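PDB 6FMX: phosphatidylglycerophosphatase B from Bacillus subtilis, which dephosphorylates phosphatidylglycerophosphate to phosphatidylglycerol in the cell membrane and also hydrolyses undecaprenyl pyrophosphate to the lipid carrier undecaprenyl phosphate. Local coordinates for residues D107-V121 and S133-C146. Numbering follows the deposited sequence. Where two conformers were deposited one is given.
Sequences DRLLNKVLKEWIERV and SFSFPSGHSMNAAC. With WO4 (tungstate(VI)ion), chain G; OLC ((2R)-2,3-dihydroxypropyl (9Z)-octadec-9-enoate), chain F; OLC ((2R)-2,3-dihydroxypropyl (9Z)-octadec-9-enoate), chain E.
The ring of F134 lies with one face over E119, whose CA sits near the middle of that face, 3.6 Å from the ring centroid, a CH-pi contact; R120 O approaches the ring's edge. The F136 ring meets I118 CD1 at its edge. Round the R108 guanidinium, G139 CA lies in plane at the edge and N143 OD1 near that plane, together with the glycerol oxygens of the chain F monoolein: O25 in plane and O23 near it, O23 accepting from NE. R108 NH1 donates to N143 OD1 over 3.3 Å, and water 1 joins the same oxygen; N143 ND2 is held by G72 O. Guanidinium and amide planes stand 73° apart. The arginine chain folds at chi2 and chi3, bringing its guanidinium back to N143. An alanine here would probably leave N143 OD1 and the lipid O23 without their arginine partner. N111 ND2 reaches P137 O at 3.0 Å from above the carbonyl plane, 66° out of it, and makes a weak bond to M142 SD. Beyond the helix end, S135 N donates to R120 O at 2.9 Å, while the guanidinium of R120 pairs with D194 and D46. K115 kinks at chi2 and chi3, which carries NZ to S133 OG, 2.9 Å away, and to the tungstate. G139 N points almost straight at tungstate O2 (N-H...O 173°), H140 N and S138 OG bond to O4, and R122 and R184 also bond to the ion. The first two phosphatase sequence motifs of this PAP2 enzyme thus meet around one oxyanion, consistent with a phosphate site in which lysine, arginines and the start of helix 139-158 offset the anion's charge.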
ATOM      1  N   ASP A 107      -6.495   0.213  -7.918  1.00 31.12           N
ATOM      2  CA  ASP A 107      -5.219  -0.190  -7.357  1.00 31.55           C
ATOM      3  C   ASP A 107      -4.931  -1.659  -7.632  1.00 29.91           C
ATOM      4  O   ASP A 107      -3.828  -2.019  -8.056  1.00 29.22           O
ATOM      5  CB  ASP A 107      -5.231   0.092  -5.861  1.00 32.94           C
ATOM      6  CG  ASP A 107      -3.913  -0.181  -5.219  1.00 37.60           C
ATOM      7  OD1 ASP A 107      -3.080   0.744  -5.222  1.00 40.59           O
ATOM      8  OD2 ASP A 107      -3.711  -1.313  -4.724  1.00 39.20           O
ATOM      9  N   ARG A 108      -5.913  -2.524  -7.394  1.00 31.91           N
ATOM     10  CA  ARG A 108      -5.701  -3.950  -7.604  1.00 32.29           C
ATOM     11  C   ARG A 108      -5.497  -4.256  -9.079  1.00 35.56           C
ATOM     12  O   ARG A 108      -4.662  -5.098  -9.437  1.00 32.25           O
ATOM     13  CB  ARG A 108      -6.886  -4.733  -7.047  1.00 37.07           C
ATOM     14  CG  ARG A 108      -7.066  -4.571  -5.553  1.00 33.87           C
ATOM     15  CD  ARG A 108      -5.866  -5.125  -4.817  1.00 38.43           C
ATOM     16  NE  ARG A 108      -5.689  -6.544  -5.097  1.00 42.47           N
ATOM     17  CZ  ARG A 108      -4.538  -7.195  -4.983  1.00 42.76           C
ATOM     18  NH1 ARG A 108      -3.442  -6.555  -4.589  1.00 39.17           N
ATOM     19  NH2 ARG A 108      -4.488  -8.491  -5.263  1.00 49.42           N
ATOM     20  N   LEU A 109      -6.248  -3.576  -9.948  1.00 32.89           N
ATOM     21  CA  LEU A 109      -6.106  -3.801 -11.380  1.00 35.57           C
ATOM     22  C   LEU A 109      -4.723  -3.390 -11.871  1.00 34.57           C
ATOM     23  O   LEU A 109      -4.090  -4.116 -12.647  1.00 33.10           O
ATOM     24  CB  LEU A 109      -7.193  -3.039 -12.140  1.00 36.75           C
ATOM     25  CG  LEU A 109      -7.226  -3.225 -13.659  1.00 40.58           C
ATOM     26  CD1 LEU A 109      -7.166  -4.701 -14.020  1.00 39.72           C
ATOM     27  CD2 LEU A 109      -8.463  -2.568 -14.267  1.00 42.85           C
ATOM     28  N   LEU A 110      -4.243  -2.226 -11.432  1.00 30.88           N
ATOM     29  CA  LEU A 110      -2.944  -1.737 -11.879  1.00 30.01           C
ATOM     30  C   LEU A 110      -1.814  -2.636 -11.383  1.00 30.25           C
ATOM     31  O   LEU A 110      -0.876  -2.939 -12.131  1.00 27.98           O
ATOM     32  CB  LEU A 110      -2.750  -0.298 -11.398  1.00 28.08           C
ATOM     33  CG  LEU A 110      -1.432   0.421 -11.678  1.00 34.54           C
ATOM     34  CD1 LEU A 110      -1.201   0.565 -13.182  1.00 32.82           C
ATOM     35  CD2 LEU A 110      -1.424   1.793 -11.000  1.00 36.19           C
ATOM     36  N   ASN A 111      -1.887  -3.071 -10.127  1.00 28.83           N
ATOM     37  CA  ASN A 111      -0.871  -3.969  -9.586  1.00 30.31           C
ATOM     38  C   ASN A 111      -0.803  -5.265 -10.385  1.00 29.17           C
ATOM     39  O   ASN A 111       0.285  -5.752 -10.716  1.00 28.65           O
ATOM     40  CB  ASN A 111      -1.167  -4.253  -8.111  1.00 29.01           C
ATOM     41  CG  ASN A 111      -0.129  -5.141  -7.468  1.00 30.10           C
ATOM     42  OD1 ASN A 111      -0.278  -6.354  -7.442  1.00 30.68           O
ATOM     43  ND2 ASN A 111       0.935  -4.537  -6.953  1.00 30.25           N
ATOM     44  N   LYS A 112      -1.967  -5.835 -10.713  1.00 32.09           N
ATOM     45  CA  LYS A 112      -2.005  -7.088 -11.464  1.00 30.88           C
ATOM     46  C   LYS A 112      -1.413  -6.920 -12.858  1.00 32.83           C
ATOM     47  O   LYS A 112      -0.626  -7.761 -13.313  1.00 33.29           O
ATOM     48  CB  LYS A 112      -3.445  -7.597 -11.546  1.00 37.48           C
ATOM     49  CG  LYS A 112      -3.685  -8.631 -12.630  1.00 39.47           C
ATOM     50  CD  LYS A 112      -4.972  -9.402 -12.367  1.00 46.91           C
ATOM     51  CE  LYS A 112      -5.293 -10.365 -13.509  1.00 52.14           C
ATOM     52  NZ  LYS A 112      -5.578  -9.663 -14.795  1.00 50.62           N
ATOM     53  N   VAL A 113      -1.768  -5.831 -13.545  1.00 32.06           N
ATOM     54  CA  VAL A 113      -1.278  -5.609 -14.902  1.00 32.42           C
ATOM     55  C   VAL A 113       0.234  -5.407 -14.904  1.00 31.04           C
ATOM     56  O   VAL A 113       0.949  -5.970 -15.742  1.00 32.12           O
ATOM     57  CB  VAL A 113      -2.003  -4.412 -15.543  1.00 34.09           C
ATOM     58  CG1 VAL A 113      -1.259  -3.955 -16.796  1.00 35.19           C
ATOM     59  CG2 VAL A 113      -3.443  -4.785 -15.872  1.00 34.40           C
ATOM     60  N   LEU A 114       0.745  -4.607 -13.966  1.00 27.83           N
ATOM     61  CA  LEU A 114       2.185  -4.384 -13.906  1.00 28.96           C
ATOM     62  C   LEU A 114       2.938  -5.660 -13.546  1.00 29.29           C
ATOM     63  O   LEU A 114       4.024  -5.922 -14.080  1.00 30.73           O
ATOM     64  CB  LEU A 114       2.507  -3.280 -12.906  1.00 30.38           C
ATOM     65  CG  LEU A 114       2.072  -1.898 -13.391  1.00 29.48           C
ATOM     66  CD1 LEU A 114       2.019  -0.937 -12.229  1.00 28.34           C
ATOM     67  CD2 LEU A 114       3.028  -1.415 -14.464  1.00 33.45           C
ATOM     68  N   LYS A 115       2.390  -6.455 -12.627  1.00 29.89           N
ATOM     69  CA  LYS A 115       3.068  -7.682 -12.222  1.00 28.29           C
ATOM     70  C   LYS A 115       3.234  -8.625 -13.402  1.00 28.54           C
ATOM     71  O   LYS A 115       4.323  -9.157 -13.634  1.00 28.76           O
ATOM     72  CB  LYS A 115       2.294  -8.365 -11.101  1.00 27.47           C
ATOM     73  CG  LYS A 115       2.502  -7.714  -9.756  1.00 29.15           C
ATOM     74  CD  LYS A 115       2.598  -8.742  -8.684  1.00 33.39           C
ATOM     75  CE  LYS A 115       1.278  -8.969  -8.021  1.00 34.90           C
ATOM     76  NZ  LYS A 115       1.492  -9.519  -6.664  1.00 36.06           N
ATOM     77  N   GLU A 116       2.159  -8.828 -14.171  1.00 29.63           N
ATOM     78  CA  GLU A 116       2.193  -9.779 -15.275  1.00 34.54           C
ATOM     79  C   GLU A 116       2.991  -9.247 -16.453  1.00 36.60           C
ATOM     80  O   GLU A 116       3.482 -10.027 -17.277  1.00 36.13           O
ATOM     81  CB  GLU A 116       0.768 -10.120 -15.704  1.00 37.11           C
ATOM     82  CG  GLU A 116       0.077 -11.085 -14.759  1.00 41.23           C
ATOM     83  CD  GLU A 116      -1.431 -10.957 -14.770  1.00 46.85           C
ATOM     84  OE1 GLU A 116      -1.979 -10.388 -15.740  1.00 48.02           O
ATOM     85  OE2 GLU A 116      -2.070 -11.425 -13.805  1.00 50.99           O
ATOM     86  N   TRP A 117       3.129  -7.926 -16.548  1.00 32.82           N
ATOM     87  CA  TRP A 117       3.964  -7.339 -17.587  1.00 34.66           C
ATOM     88  C   TRP A 117       5.442  -7.474 -17.242  1.00 35.69           C
ATOM     89  O   TRP A 117       6.264  -7.802 -18.107  1.00 34.88           O
ATOM     90  CB  TRP A 117       3.571  -5.872 -17.774  1.00 37.02           C
ATOM     91  CG  TRP A 117       4.467  -5.091 -18.663  1.00 45.07           C
ATOM     92  CD1 TRP A 117       4.841  -5.407 -19.935  1.00 50.14           C
ATOM     93  CD2 TRP A 117       5.100  -3.843 -18.355  1.00 55.54           C
ATOM     94  NE1 TRP A 117       5.671  -4.433 -20.439  1.00 54.71           N
ATOM     95  CE2 TRP A 117       5.847  -3.464 -19.486  1.00 56.97           C
ATOM     96  CE3 TRP A 117       5.109  -3.010 -17.231  1.00 57.56           C
ATOM     97  CZ2 TRP A 117       6.594  -2.292 -19.525  1.00 60.49           C
ATOM     98  CZ3 TRP A 117       5.853  -1.843 -17.275  1.00 55.50           C
ATOM     99  CH2 TRP A 117       6.586  -1.498 -18.410  1.00 56.71           C
ATOM    100  N   ILE A 118       5.788  -7.269 -15.972  1.00 30.71           N
ATOM    101  CA  ILE A 118       7.183  -7.181 -15.555  1.00 30.59           C
ATOM    102  C   ILE A 118       7.756  -8.561 -15.231  1.00 30.84           C
ATOM    103  O   ILE A 118       8.925  -8.842 -15.527  1.00 27.78           O
ATOM    104  CB  ILE A 118       7.281  -6.213 -14.362  1.00 28.81           C
ATOM    105  CG1 ILE A 118       6.958  -4.791 -14.836  1.00 27.70           C
ATOM    106  CG2 ILE A 118       8.654  -6.293 -13.702  1.00 27.57           C
ATOM    107  CD1 ILE A 118       7.227  -3.735 -13.816  1.00 29.05           C
ATOM    108  N   GLU A 119       6.959  -9.426 -14.597  1.00 28.37           N
ATOM    109  CA  GLU A 119       7.302 -10.841 -14.396  1.00 33.12           C
ATOM    110  C   GLU A 119       8.571 -11.027 -13.561  1.00 33.06           C
ATOM    111  O   GLU A 119       9.431 -11.859 -13.877  1.00 29.53           O
ATOM    112  CB  GLU A 119       7.439 -11.567 -15.739  1.00 35.51           C
ATOM    113  CG  GLU A 119       6.138 -11.720 -16.511  1.00 38.85           C
ATOM    114  CD  GLU A 119       6.312 -12.527 -17.789  1.00 47.11           C
ATOM    115  OE1 GLU A 119       7.190 -12.176 -18.609  1.00 49.74           O
ATOM    116  OE2 GLU A 119       5.575 -13.520 -17.968  1.00 50.50           O
ATOM    117  N   ARG A 120       8.697 -10.266 -12.478  1.00 27.22           N
ATOM    118  CA  ARG A 120       9.845 -10.465 -11.603  1.00 27.74           C
ATOM    119  C   ARG A 120       9.676 -11.725 -10.761  1.00 26.84           C
ATOM    120  O   ARG A 120       8.602 -11.989 -10.213  1.00 29.53           O
ATOM    121  CB  ARG A 120      10.070  -9.259 -10.687  1.00 28.83           C
ATOM    122  CG  ARG A 120      11.451  -9.315 -10.028  1.00 27.82           C
ATOM    123  CD  ARG A 120      11.590  -8.396  -8.839  1.00 28.52           C
ATOM    124  NE  ARG A 120      12.986  -8.178  -8.462  1.00 24.08           N
ATOM    125  CZ  ARG A 120      13.386  -7.173  -7.689  1.00 26.00           C
ATOM    126  NH1 ARG A 120      12.492  -6.310  -7.210  1.00 22.82           N
ATOM    127  NH2 ARG A 120      14.670  -7.025  -7.392  1.00 27.81           N
ATOM    128  N   VAL A 121      10.760 -12.497 -10.657  1.00 28.61           N
ATOM    129  CA  VAL A 121      10.777 -13.705  -9.843  1.00 26.79           C
ATOM    130  C   VAL A 121      10.853 -13.322  -8.370  1.00 25.97           C
ATOM    131  O   VAL A 121      11.557 -12.377  -7.988  1.00 25.40           O
ATOM    132  CB  VAL A 121      11.962 -14.597 -10.269  1.00 29.55           C
ATOM    133  CG1 VAL A 121      12.094 -15.791  -9.371  1.00 28.93           C
ATOM    134  CG2 VAL A 121      11.805 -15.064 -11.709  1.00 28.84           C
ATOM    135  N   SER A 133       2.085 -15.343  -7.365  1.00 45.91           N
ATOM    136  CA  SER A 133       2.182 -14.324  -8.401  1.00 39.82           C
ATOM    137  C   SER A 133       3.607 -13.791  -8.459  1.00 37.05           C
ATOM    138  O   SER A 133       4.456 -14.128  -7.629  1.00 32.95           O
ATOM    139  CB  SER A 133       1.194 -13.183  -8.150  1.00 35.36           C
ATOM    140  OG  SER A 133       1.630 -12.386  -7.067  1.00 38.87           O
ATOM    141  N   PHE A 134       3.848 -12.937  -9.451  1.00 36.43           N
ATOM    142  CA  PHE A 134       5.151 -12.311  -9.602  1.00 31.83           C
ATOM    143  C   PHE A 134       5.369 -11.276  -8.500  1.00 30.19           C
ATOM    144  O   PHE A 134       4.458 -10.926  -7.744  1.00 32.11           O
ATOM    145  CB  PHE A 134       5.289 -11.696 -10.995  1.00 30.08           C
ATOM    146  CG  PHE A 134       5.449 -12.725 -12.078  1.00 30.90           C
ATOM    147  CD1 PHE A 134       6.533 -13.574 -12.073  1.00 32.91           C
ATOM    148  CD2 PHE A 134       4.499 -12.865 -13.075  1.00 34.86           C
ATOM    149  CE1 PHE A 134       6.683 -14.546 -13.056  1.00 41.45           C
ATOM    150  CE2 PHE A 134       4.642 -13.825 -14.061  1.00 38.98           C
ATOM    151  CZ  PHE A 134       5.732 -14.670 -14.050  1.00 40.53           C
ATOM    152  N   SER A 135       6.608 -10.788  -8.414  1.00 30.44           N
ATOM    153  CA  SER A 135       7.069 -10.085  -7.220  1.00 30.40           C
ATOM    154  C   SER A 135       6.875  -8.572  -7.282  1.00 26.62           C
ATOM    155  O   SER A 135       6.665  -7.942  -6.241  1.00 26.26           O
ATOM    156  CB  SER A 135       8.550 -10.392  -6.983  1.00 26.22           C
ATOM    157  OG  SER A 135       8.883 -10.229  -5.625  1.00 29.24           O
ATOM    158  N   PHE A 136       6.945  -7.961  -8.467  1.00 27.94           N
ATOM    159  CA  PHE A 136       7.032  -6.505  -8.586  1.00 24.54           C
ATOM    160  C   PHE A 136       5.838  -5.940  -9.357  1.00 24.83           C
ATOM    161  O   PHE A 136       5.582  -6.375 -10.487  1.00 23.43           O
ATOM    162  CB  PHE A 136       8.347  -6.097  -9.303  1.00 26.65           C
ATOM    163  CG  PHE A 136       8.575  -4.597  -9.373  1.00 25.21           C
ATOM    164  CD1 PHE A 136       8.058  -3.852 -10.422  1.00 25.77           C
ATOM    165  CD2 PHE A 136       9.316  -3.942  -8.400  1.00 24.41           C
ATOM    166  CE1 PHE A 136       8.260  -2.475 -10.489  1.00 25.25           C
ATOM    167  CE2 PHE A 136       9.534  -2.560  -8.467  1.00 22.90           C
ATOM    168  CZ  PHE A 136       9.005  -1.833  -9.512  1.00 22.74           C
ATOM    169  N   PRO A 137       5.118  -4.944  -8.811  1.00 24.77           N
ATOM    170  CA  PRO A 137       5.275  -4.333  -7.482  1.00 24.70           C
ATOM    171  C   PRO A 137       4.504  -5.101  -6.409  1.00 24.52           C
ATOM    172  O   PRO A 137       3.602  -5.860  -6.766  1.00 25.46           O
ATOM    173  CB  PRO A 137       4.692  -2.926  -7.665  1.00 25.78           C
ATOM    174  CG  PRO A 137       3.703  -3.067  -8.789  1.00 28.31           C
ATOM    175  CD  PRO A 137       4.154  -4.217  -9.656  1.00 26.92           C
ATOM    176  N   SER A 138       4.839  -4.902  -5.128  1.00 23.21           N
ATOM    177  CA  SER A 138       4.187  -5.645  -4.052  1.00 23.91           C
ATOM    178  C   SER A 138       2.741  -5.200  -3.886  1.00 26.15           C
ATOM    179  O   SER A 138       2.469  -4.017  -3.671  1.00 26.29           O
ATOM    180  CB  SER A 138       4.944  -5.457  -2.735  1.00 24.56           C
ATOM    181  OG  SER A 138       4.126  -5.821  -1.631  1.00 24.25           O
ATOM    182  N   GLY A 139       1.813  -6.152  -3.969  1.00 26.40           N
ATOM    183  CA  GLY A 139       0.408  -5.802  -3.853  1.00 28.87           C
ATOM    184  C   GLY A 139       0.010  -5.372  -2.450  1.00 28.02           C
ATOM    185  O   GLY A 139      -0.781  -4.444  -2.289  1.00 26.13           O
ATOM    186  N   HIS A 140       0.547  -6.044  -1.421  1.00 26.64           N
ATOM    187  CA  HIS A 140       0.226  -5.634  -0.051  1.00 26.05           C
ATOM    188  C   HIS A 140       0.685  -4.206   0.209  1.00 26.76           C
ATOM    189  O   HIS A 140      -0.027  -3.419   0.846  1.00 26.21           O
ATOM    190  CB  HIS A 140       0.867  -6.585   0.968  1.00 27.59           C
ATOM    191  CG  HIS A 140       0.075  -7.829   1.249  1.00 27.23           C
ATOM    192  ND1 HIS A 140      -0.260  -8.746   0.275  1.00 30.85           N
ATOM    193  CD2 HIS A 140      -0.393  -8.338   2.416  1.00 28.86           C
ATOM    194  CE1 HIS A 140      -0.919  -9.751   0.823  1.00 27.29           C
ATOM    195  NE2 HIS A 140      -1.010  -9.531   2.123  1.00 26.13           N
ATOM    196  N   SER A 141       1.880  -3.853  -0.270  1.00 27.00           N
ATOM    197  CA  SER A 141       2.392  -2.507  -0.065  1.00 25.49           C
ATOM    198  C   SER A 141       1.603  -1.492  -0.869  1.00 26.66           C
ATOM    199  O   SER A 141       1.316  -0.385  -0.403  1.00 24.70           O
ATOM    200  CB  SER A 141       3.876  -2.459  -0.437  1.00 24.78           C
ATOM    201  OG  SER A 141       4.570  -3.547   0.159  1.00 28.02           O
ATOM    202  N   MET A 142       1.238  -1.865  -2.106  0.71 27.76           N
ATOM    203  CA  MET A 142       0.436  -0.995  -2.953  0.71 28.28           C
ATOM    204  C   MET A 142      -0.964  -0.800  -2.379  0.71 29.72           C
ATOM    205  O   MET A 142      -1.504   0.313  -2.412  0.71 28.05           O
ATOM    206  CB  MET A 142       0.361  -1.585  -4.357  0.71 27.96           C
ATOM    207  CG  MET A 142      -0.154  -0.633  -5.418  0.71 31.39           C
ATOM    208  SD  MET A 142       0.520  -1.076  -7.029  0.71 30.66           S
ATOM    209  CE  MET A 142      -0.713  -0.321  -8.098  0.71 32.21           C
ATOM    210  N   ASN A 143      -1.573  -1.880  -1.874  1.00 27.80           N
ATOM    211  CA  ASN A 143      -2.861  -1.779  -1.185  1.00 28.76           C
ATOM    212  C   ASN A 143      -2.770  -0.845   0.015  1.00 29.45           C
ATOM    213  O   ASN A 143      -3.641   0.014   0.218  1.00 27.78           O
ATOM    214  CB  ASN A 143      -3.322  -3.158  -0.696  1.00 28.88           C
ATOM    215  CG  ASN A 143      -3.679  -4.115  -1.812  1.00 32.60           C
ATOM    216  OD1 ASN A 143      -3.762  -3.744  -2.977  1.00 31.99           O
ATOM    217  ND2 ASN A 143      -3.891  -5.381  -1.444  1.00 32.72           N
ATOM    218  N   ALA A 144      -1.743  -1.027   0.853  1.00 26.59           N
ATOM    219  CA  ALA A 144      -1.696  -0.294   2.117  1.00 28.90           C
ATOM    220  C   ALA A 144      -1.376   1.179   1.886  1.00 28.05           C
ATOM    221  O   ALA A 144      -1.920   2.060   2.560  1.00 27.19           O
ATOM    222  CB  ALA A 144      -0.674  -0.924   3.068  1.00 24.92           C
ATOM    223  N   ALA A 145      -0.471   1.467   0.947  1.00 26.66           N
ATOM    224  CA  ALA A 145      -0.090   2.850   0.705  1.00 26.03           C
ATOM    225  C   ALA A 145      -1.203   3.636   0.032  1.00 27.25           C
ATOM    226  O   ALA A 145      -1.201   4.866   0.092  1.00 30.27           O
ATOM    227  CB  ALA A 145       1.184   2.914  -0.137  1.00 25.61           C
ATOM    228  N   CYS A 146      -2.139   2.959  -0.617  1.00 27.98           N
ATOM    229  CA  CYS A 146      -3.328   3.596  -1.164  1.00 27.24           C
ATOM    230  C   CYS A 146      -4.444   3.683  -0.128  1.00 29.38           C
ATOM    231  O   CYS A 146      -4.875   4.779   0.226  1.00 26.06           O
ATOM    232  CB  CYS A 146      -3.806   2.827  -2.398  1.00 27.77           C
ATOM    233  SG  CYS A 146      -5.375   3.404  -3.087  1.00 31.26           S
TER
HETATM  234  W   WO4 G 306       2.007  -9.522  -2.715  0.60 32.04           W
HETATM  235  O1  WO4 G 306       2.986 -11.240  -2.222  0.60 23.62           O
HETATM  236  O2  WO4 G 306       2.493  -8.913  -4.590  0.60 25.41           O
HETATM  237  O3  WO4 G 306       0.007  -9.901  -2.772  0.60 29.60           O
HETATM  238  O4  WO4 G 306       2.569  -8.106  -1.409  0.60 26.57           O
HETATM  239  C10 OLC F 305     -17.628   1.020  -6.708  1.00 54.16           C
HETATM  240  C9  OLC F 305     -16.656   0.129  -6.887  1.00 52.70           C
HETATM  241  C11 OLC F 305     -18.037   1.929  -7.843  1.00 55.51           C
HETATM  242  C8  OLC F 305     -15.962   0.026  -8.223  1.00 55.70           C
HETATM  243  C24 OLC F 305      -8.025 -10.118  -5.064  1.00 58.71           C
HETATM  244  C12 OLC F 305     -17.235   3.223  -7.773  1.00 62.13           C
HETATM  245  C7  OLC F 305     -15.427  -1.389  -8.410  1.00 52.56           C
HETATM  246  C6  OLC F 305     -15.032  -2.006  -7.074  1.00 51.88           C
HETATM  247  C5  OLC F 305     -13.767  -2.846  -7.213  1.00 51.60           C
HETATM  248  C4  OLC F 305     -13.886  -4.148  -6.430  1.00 51.82           C
HETATM  249  C3  OLC F 305     -12.565  -4.505  -5.759  1.00 52.17           C
HETATM  250  C2  OLC F 305     -11.712  -5.386  -6.665  1.00 51.85           C
HETATM  251  C21 OLC F 305      -9.752  -8.563  -5.958  1.00 59.11           C
HETATM  252  C1  OLC F 305     -10.932  -6.370  -5.825  1.00 53.23           C
HETATM  253  C22 OLC F 305      -8.416  -8.654  -5.228  1.00 56.14           C
HETATM  254  O19 OLC F 305     -11.124  -6.448  -4.623  1.00 56.40           O
HETATM  255  O25 OLC F 305      -7.584 -10.638  -6.323  1.00 65.08           O
HETATM  256  O23 OLC F 305      -7.410  -7.973  -5.986  1.00 52.92           O
HETATM  257  O20 OLC F 305      -9.941  -7.236  -6.443  1.00 57.79           O
HETATM  258  C18 OLC E 304      -8.297  14.773 -11.064  1.00 40.49           C
HETATM  259  C10 OLC E 304      -9.626   7.181  -8.392  1.00 46.20           C
HETATM  260  C9  OLC E 304     -10.071   6.121  -9.034  1.00 50.67           C
HETATM  261  C17 OLC E 304      -7.913  13.296 -11.106  1.00 43.00           C
HETATM  262  C11 OLC E 304      -9.007   8.357  -9.138  1.00 47.59           C
HETATM  263  C8  OLC E 304      -9.997   6.014 -10.560  1.00 56.11           C
HETATM  264  C24 OLC E 304     -10.012  -6.109  -9.673  1.00 51.92           C
HETATM  265  C16 OLC E 304      -8.903  12.555 -12.006  1.00 47.00           C
HETATM  266  C12 OLC E 304      -9.853   9.605  -8.892  1.00 43.64           C
HETATM  267  C7  OLC E 304     -11.310   5.412 -11.076  1.00 59.33           C
HETATM  268  C15 OLC E 304      -9.161  11.163 -11.434  1.00 50.01           C
HETATM  269  C13 OLC E 304     -10.808   9.814 -10.062  1.00 47.48           C
HETATM  270  C6  OLC E 304     -11.045   4.351 -12.149  1.00 62.24           C
HETATM  271  C14 OLC E 304     -10.516  11.158 -10.727  1.00 46.12           C
HETATM  272  C5  OLC E 304     -11.963   3.140 -11.940  1.00 57.87           C
HETATM  273  C4  OLC E 304     -11.335   1.839 -12.461  1.00 51.33           C
HETATM  274  C3  OLC E 304     -11.906   0.653 -11.676  1.00 49.48           C
HETATM  275  C2  OLC E 304     -11.131  -0.619 -12.023  1.00 44.15           C
HETATM  276  C21 OLC E 304     -11.128  -3.924 -10.316  1.00 49.34           C
HETATM  277  C1  OLC E 304     -11.675  -1.819 -11.246  1.00 48.58           C
HETATM  278  C22 OLC E 304      -9.854  -4.761 -10.361  1.00 46.36           C
HETATM  279  O19 OLC E 304     -12.547  -1.677 -10.459  1.00 54.22           O
HETATM  280  O25 OLC E 304      -9.005  -6.955 -10.166  1.00 54.86           O
HETATM  281  O23 OLC E 304      -9.513  -5.001 -11.697  1.00 56.23           O
HETATM  282  O20 OLC E 304     -11.140  -3.098 -11.451  1.00 51.79           O
HETATM  283  O   HOH W   1      -2.204  -3.778  -5.128  0.51 32.41           O
HETATM  284  O   HOH W   2       6.477  -8.554 -11.517  1.00 23.73           O